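Long-range contact in uncharacterized NTF2-like protein (Mesorhizobium loti, PDB 3FH1), which is of unknown function but adopts the NTF2-like, SnoaL-type fold and carries an unidentified bound ligand: residues A74-T86 with I95-R108. Residues are numbered along the deposited sequence; the frame is centred on the assembly and turned at random. Where two conformers were deposited one is given.
Sequences ATQPGTRFDLEET and IRWRYWMADGNSVR
On one face of an antiparallel beta hairpin in this NTF2-like fold, the guanidinium of R80, in one of its two modelled conformers, lies flat on the indole of W100, a cation-pi stack with CZ of R80 3.5 Å from the centroid of the five-membered ring and the planes 13° apart. D82, two residues along the same strand, takes the indole edge: NE1 of W100 donates to OD2 of D82 at 2.8 Å, nearly in the ring plane but from above the carboxylate plane. S106 CB of the next strand packs on the indole face turned from R80. Were W100 an alanine, the R80 guanidinium would probably lose the flat surface it rests on and OD2 of D82 its indole N-H donor.

The other face carries F81, W97 and Y99. F81 turns its edge to the six-membered ring of W97, T-shaped with planes at 90°, while CD1 of Y99 sits 3.4 Å from CZ of F81, over the phenyl face. The W97 ring also lies close to the bound unknown ligand, and NE1 of W97 is hydrogen-bonded to OD1 of N111.

Between the two faces, paired backbone bonds link R80 with W100 and D82 with R98, until a classic bulge at E84 and E85 lets both their amides donate to R96 O. With CG anti to its carbonyl carbon (chi1 -66°) and the chain extended, E84 reaches R96 and R108; E85 OE2 bridges to R92 of the second subunit. E84 OE1 is gripped twice from one face of its carboxylate, by NH1 of R96 at 2.9 Å and NH2 of R108 at 3.0 Å.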
loop_
_atom_site.group_PDB
_atom_site.type_symbol
_atom_site.label_atom_id
_atom_site.label_comp_id
_atom_site.label_asym_id
_atom_site.label_seq_id
_atom_site.Cartn_x
_atom_site.Cartn_y
_atom_site.Cartn_z
ATOM N N ALA A 74 -0.415 19.761 2.975
ATOM C CA ALA A 74 0.279 20.382 1.830
ATOM C C ALA A 74 0.958 21.687 2.146
ATOM O O ALA A 74 1.864 22.095 1.431
ATOM C CB ALA A 74 -0.685 20.610 0.650
ATOM N N THR A 75 0.459 22.374 3.150
ATOM C CA THR A 75 0.941 23.702 3.462
ATOM C C THR A 75 1.670 23.812 4.805
ATOM O O THR A 75 1.995 24.930 5.232
ATOM C CB THR A 75 -0.223 24.751 3.412
ATOM O OG1 THR A 75 -1.202 24.412 4.398
ATOM C CG2 THR A 75 -0.839 24.801 2.026
ATOM N N GLN A 76 1.953 22.696 5.469
ATOM C CA GLN A 76 2.644 22.743 6.764
ATOM C C GLN A 76 4.113 23.137 6.559
ATOM O O GLN A 76 4.854 22.402 5.904
ATOM C CB GLN A 76 2.553 21.380 7.468
ATOM C CG GLN A 76 3.150 21.319 8.876
ATOM C CD GLN A 76 2.463 22.250 9.860
ATOM O OE1 GLN A 76 1.306 22.631 9.680
ATOM N NE2 GLN A 76 3.177 22.620 10.913
ATOM N N PRO A 77 4.550 24.287 7.121
ATOM C CA PRO A 77 5.944 24.709 6.949
ATOM C C PRO A 77 6.971 23.653 7.340
ATOM O O PRO A 77 6.793 22.880 8.310
ATOM C CB PRO A 77 6.072 25.957 7.861
ATOM C CG PRO A 77 4.693 26.442 8.023
ATOM C CD PRO A 77 3.788 25.238 7.946
ATOM N N GLY A 78 8.022 23.589 6.544
ATOM C CA GLY A 78 9.136 22.708 6.824
ATOM C C GLY A 78 8.938 21.259 6.477
ATOM O O GLY A 78 9.775 20.442 6.829
ATOM N N THR A 79 7.846 20.946 5.787
ATOM C CA THR A 79 7.532 19.562 5.443
ATOM C C THR A 79 7.409 19.430 3.935
ATOM O O THR A 79 7.101 20.402 3.232
ATOM C CB THR A 79 6.234 19.120 6.071
ATOM O OG1 THR A 79 5.152 19.829 5.465
ATOM C CG2 THR A 79 6.234 19.361 7.565
ATOM N N ARG A 80 7.687 18.225 3.434
ATOM C CA ARG A 80 7.601 17.938 2.007
ATOM C C ARG A 80 7.471 16.432 1.786
ATOM O O ARG A 80 7.588 15.635 2.718
ATOM C CB ARG A 80 8.844 18.453 1.265
ATOM C CG ARG A 80 10.086 17.546 1.353
ATOM C CD ARG A 80 11.311 18.168 0.686
ATOM N NE ARG A 80 12.483 17.295 0.767
ATOM C CZ ARG A 80 13.372 17.287 1.769
ATOM N NH1 ARG A 80 13.247 18.108 2.810
ATOM N NH2 ARG A 80 14.396 16.439 1.733
ATOM N N PHE A 81 7.210 16.067 0.543
ATOM C CA PHE A 81 7.186 14.668 0.132
ATOM C C PHE A 81 8.096 14.443 -1.059
ATOM O O PHE A 81 8.127 15.266 -1.978
ATOM C CB PHE A 81 5.784 14.212 -0.317
ATOM C CG PHE A 81 4.758 14.138 0.781
ATOM C CD1 PHE A 81 4.034 15.253 1.168
ATOM C CD2 PHE A 81 4.460 12.939 1.386
ATOM C CE1 PHE A 81 3.063 15.156 2.196
ATOM C CE2 PHE A 81 3.504 12.857 2.386
ATOM C CZ PHE A 81 2.801 13.998 2.771
ATOM N N ASP A 82 8.826 13.322 -1.047
ATOM C CA ASP A 82 9.456 12.800 -2.238
ATOM C C ASP A 82 8.581 11.653 -2.724
ATOM O O ASP A 82 8.143 10.806 -1.951
ATOM C CB ASP A 82 10.827 12.229 -1.958
ATOM C CG ASP A 82 11.822 13.249 -1.480
ATOM O OD1 ASP A 82 11.706 14.417 -1.880
ATOM O OD2 ASP A 82 12.718 12.869 -0.711
ATOM N N LEU A 83 8.299 11.647 -4.012
ATOM C CA LEU A 83 7.551 10.573 -4.644
ATOM C C LEU A 83 8.516 9.464 -5.030
ATOM O O LEU A 83 9.491 9.681 -5.775
ATOM C CB LEU A 83 6.854 11.067 -5.896
ATOM C CG LEU A 83 5.763 12.103 -5.607
ATOM C CD1 LEU A 83 5.265 12.755 -6.884
ATOM C CD2 LEU A 83 4.588 11.419 -4.867
ATOM N N GLU A 84 8.217 8.262 -4.562
ATOM C CA GLU A 84 8.995 7.088 -4.913
ATOM C C GLU A 84 8.446 6.426 -6.175
ATOM O O GLU A 84 9.206 6.115 -7.102
ATOM C CB GLU A 84 9.072 6.081 -3.767
ATOM C CG GLU A 84 9.822 6.588 -2.582
ATOM C CD GLU A 84 9.882 5.552 -1.441
ATOM O OE1 GLU A 84 9.153 4.534 -1.515
ATOM O OE2 GLU A 84 10.649 5.772 -0.492
ATOM N N GLU A 85 7.141 6.197 -6.219
ATOM C CA GLU A 85 6.527 5.547 -7.366
ATOM C C GLU A 85 5.040 5.724 -7.319
ATOM O O GLU A 85 4.430 5.484 -6.276
ATOM C CB GLU A 85 6.800 4.040 -7.390
ATOM C CG GLU A 85 6.308 3.358 -8.683
ATOM C CD GLU A 85 6.310 1.842 -8.538
ATOM O OE1 GLU A 85 5.797 1.328 -7.529
ATOM O OE2 GLU A 85 6.725 1.210 -9.471
ATOM N N THR A 86 4.457 6.075 -8.456
ATOM C CA THR A 86 2.999 6.041 -8.630
ATOM C C THR A 86 2.710 4.947 -9.633
ATOM O O THR A 86 3.244 4.990 -10.765
ATOM C CB THR A 86 2.430 7.363 -9.176
ATOM O OG1 THR A 86 2.752 8.434 -8.282
ATOM C CG2 THR A 86 0.944 7.275 -9.371
ATOM N N ILE A 95 0.635 5.098 -4.413
ATOM C CA ILE A 95 1.645 6.167 -4.446
ATOM C C ILE A 95 2.545 5.939 -3.279
ATOM O O ILE A 95 2.113 6.078 -2.116
ATOM C CB ILE A 95 1.052 7.596 -4.317
ATOM C CG1 ILE A 95 -0.087 7.812 -5.346
ATOM C CG2 ILE A 95 2.152 8.603 -4.444
ATOM C CD1 ILE A 95 -0.964 9.062 -5.020
ATOM N N ARG A 96 3.770 5.487 -3.578
ATOM C CA ARG A 96 4.806 5.378 -2.534
ATOM C C ARG A 96 5.538 6.689 -2.428
ATOM O O ARG A 96 5.883 7.321 -3.426
ATOM C CB ARG A 96 5.785 4.225 -2.794
ATOM C CG ARG A 96 5.222 2.842 -2.473
ATOM C CD ARG A 96 6.349 1.830 -2.602
ATOM N NE ARG A 96 6.888 1.582 -3.941
ATOM C CZ ARG A 96 8.149 1.820 -4.321
ATOM N NH1 ARG A 96 8.981 2.495 -3.571
ATOM N NH2 ARG A 96 8.584 1.409 -5.511
ATOM N N TRP A 97 5.821 7.078 -1.188
ATOM C CA TRP A 97 6.430 8.345 -0.844
ATOM C C TRP A 97 7.326 8.299 0.368
ATOM O O TRP A 97 7.318 7.353 1.141
ATOM C CB TRP A 97 5.332 9.422 -0.652
ATOM C CG TRP A 97 4.182 9.013 0.207
ATOM C CD1 TRP A 97 2.931 8.696 -0.246
ATOM C CD2 TRP A 97 4.099 8.972 1.648
ATOM N NE1 TRP A 97 2.102 8.393 0.791
ATOM C CE2 TRP A 97 2.779 8.570 1.965
ATOM C CE3 TRP A 97 4.991 9.208 2.689
ATOM C CZ2 TRP A 97 2.351 8.396 3.286
ATOM C CZ3 TRP A 97 4.563 9.026 3.983
ATOM C CH2 TRP A 97 3.269 8.658 4.266
ATOM N N ARG A 98 8.139 9.346 0.508
ATOM C CA ARG A 98 8.906 9.634 1.704
ATOM C C ARG A 98 8.476 11.023 2.175
ATOM O O ARG A 98 8.529 11.997 1.402
ATOM C CB ARG A 98 10.402 9.610 1.438
ATOM C CG ARG A 98 11.177 9.998 2.683
ATOM C CD ARG A 98 12.665 9.940 2.494
ATOM N NE ARG A 98 13.198 8.660 2.040
ATOM C CZ ARG A 98 13.624 7.726 2.881
ATOM N NH1 ARG A 98 13.558 7.921 4.193
ATOM N NH2 ARG A 98 14.140 6.603 2.417
ATOM N N TYR A 99 8.000 11.082 3.410
ATOM C CA TYR A 99 7.558 12.346 4.032
ATOM C C TYR A 99 8.671 12.877 4.917
ATOM O O TYR A 99 9.198 12.151 5.776
ATOM C CB TYR A 99 6.300 12.063 4.870
ATOM C CG TYR A 99 5.781 13.257 5.634
ATOM C CD1 TYR A 99 5.348 14.365 4.977
ATOM C CD2 TYR A 99 5.675 13.234 7.035
ATOM C CE1 TYR A 99 4.844 15.459 5.651
ATOM C CE2 TYR A 99 5.184 14.347 7.744
ATOM C CZ TYR A 99 4.750 15.452 7.036
ATOM O OH TYR A 99 4.237 16.574 7.681
ATOM N N TRP A 100 8.989 14.164 4.729
ATOM C CA TRP A 100 10.004 14.858 5.501
ATOM C C TRP A 100 9.311 15.797 6.451
ATOM O O TRP A 100 8.497 16.619 6.049
ATOM C CB TRP A 100 10.951 15.645 4.599
ATOM C CG TRP A 100 11.751 14.801 3.706
ATOM C CD1 TRP A 100 11.411 14.345 2.456
ATOM C CD2 TRP A 100 13.069 14.331 3.955
ATOM N NE1 TRP A 100 12.436 13.609 1.939
ATOM C CE2 TRP A 100 13.464 13.577 2.839
ATOM C CE3 TRP A 100 13.948 14.457 5.029
ATOM C CZ2 TRP A 100 14.713 12.966 2.751
ATOM C CZ3 TRP A 100 15.176 13.839 4.943
ATOM C CH2 TRP A 100 15.552 13.119 3.798
HETATM N N MSE A 101 9.658 15.651 7.726
HETATM C CA MSE A 101 9.050 16.399 8.818
HETATM C C MSE A 101 9.876 17.630 9.161
HETATM O O MSE A 101 11.051 17.715 8.821
HETATM C CB MSE A 101 8.926 15.491 10.026
HETATM C CG MSE A 101 7.794 14.517 9.912
HETATM SE SE MSE A 101 8.095 12.971 11.059
HETATM C CE MSE A 101 9.014 11.994 9.866
ATOM N N ALA A 102 9.238 18.588 9.824
ATOM C CA ALA A 102 9.898 19.844 10.193
ATOM C C ALA A 102 11.130 19.637 11.055
ATOM O O ALA A 102 12.048 20.439 10.986
ATOM C CB ALA A 102 8.914 20.794 10.867
ATOM N N ASP A 103 11.166 18.555 11.839
ATOM C CA ASP A 103 12.336 18.256 12.675
ATOM C C ASP A 103 13.463 17.603 11.914
ATOM O O ASP A 103 14.447 17.204 12.517
ATOM C CB ASP A 103 11.969 17.358 13.855
ATOM C CG ASP A 103 11.541 15.965 13.430
ATOM O OD1 ASP A 103 11.685 15.593 12.237
ATOM O OD2 ASP A 103 11.058 15.238 14.313
ATOM N N GLY A 104 13.326 17.453 10.597
ATOM C CA GLY A 104 14.418 16.892 9.809
ATOM C C GLY A 104 14.338 15.381 9.645
ATOM O O GLY A 104 15.096 14.812 8.874
ATOM N N ASN A 105 13.427 14.731 10.359
ATOM C CA ASN A 105 13.266 13.278 10.223
ATOM C C ASN A 105 12.399 12.981 8.989
ATOM O O ASN A 105 11.730 13.871 8.466
ATOM C CB ASN A 105 12.618 12.701 11.492
ATOM C CG ASN A 105 13.535 12.787 12.702
ATOM O OD1 ASN A 105 14.707 12.446 12.613
ATOM N ND2 ASN A 105 13.002 13.244 13.832
ATOM N N SER A 106 12.393 11.728 8.557
ATOM C CA SER A 106 11.509 11.332 7.479
ATOM C C SER A 106 10.929 9.988 7.793
ATOM O O SER A 106 11.397 9.312 8.724
ATOM C CB SER A 106 12.231 11.260 6.133
ATOM O OG SER A 106 13.126 10.161 6.065
ATOM N N VAL A 107 9.903 9.624 7.039
ATOM C CA VAL A 107 9.308 8.307 7.122
ATOM C C VAL A 107 8.788 7.901 5.726
ATOM O O VAL A 107 8.242 8.715 4.976
ATOM C CB VAL A 107 8.186 8.205 8.194
ATOM C CG1 VAL A 107 7.004 9.172 7.890
ATOM C CG2 VAL A 107 7.709 6.748 8.349
ATOM N N ARG A 108 9.013 6.649 5.343
ATOM C CA ARG A 108 8.414 6.142 4.113
ATOM C C ARG A 108 6.990 5.683 4.336
ATOM O O ARG A 108 6.634 5.166 5.400
ATOM C CB ARG A 108 9.261 5.019 3.543
ATOM C CG ARG A 108 10.695 5.338 3.238
ATOM C CD ARG A 108 11.425 4.125 2.715
ATOM N NE ARG A 108 11.008 3.728 1.375
ATOM C CZ ARG A 108 11.052 2.474 0.930
ATOM N NH1 ARG A 108 11.510 1.509 1.688
ATOM N NH2 ARG A 108 10.660 2.195 -0.298
HETATM O O HOH W 1 2.448 18.086 6.570
#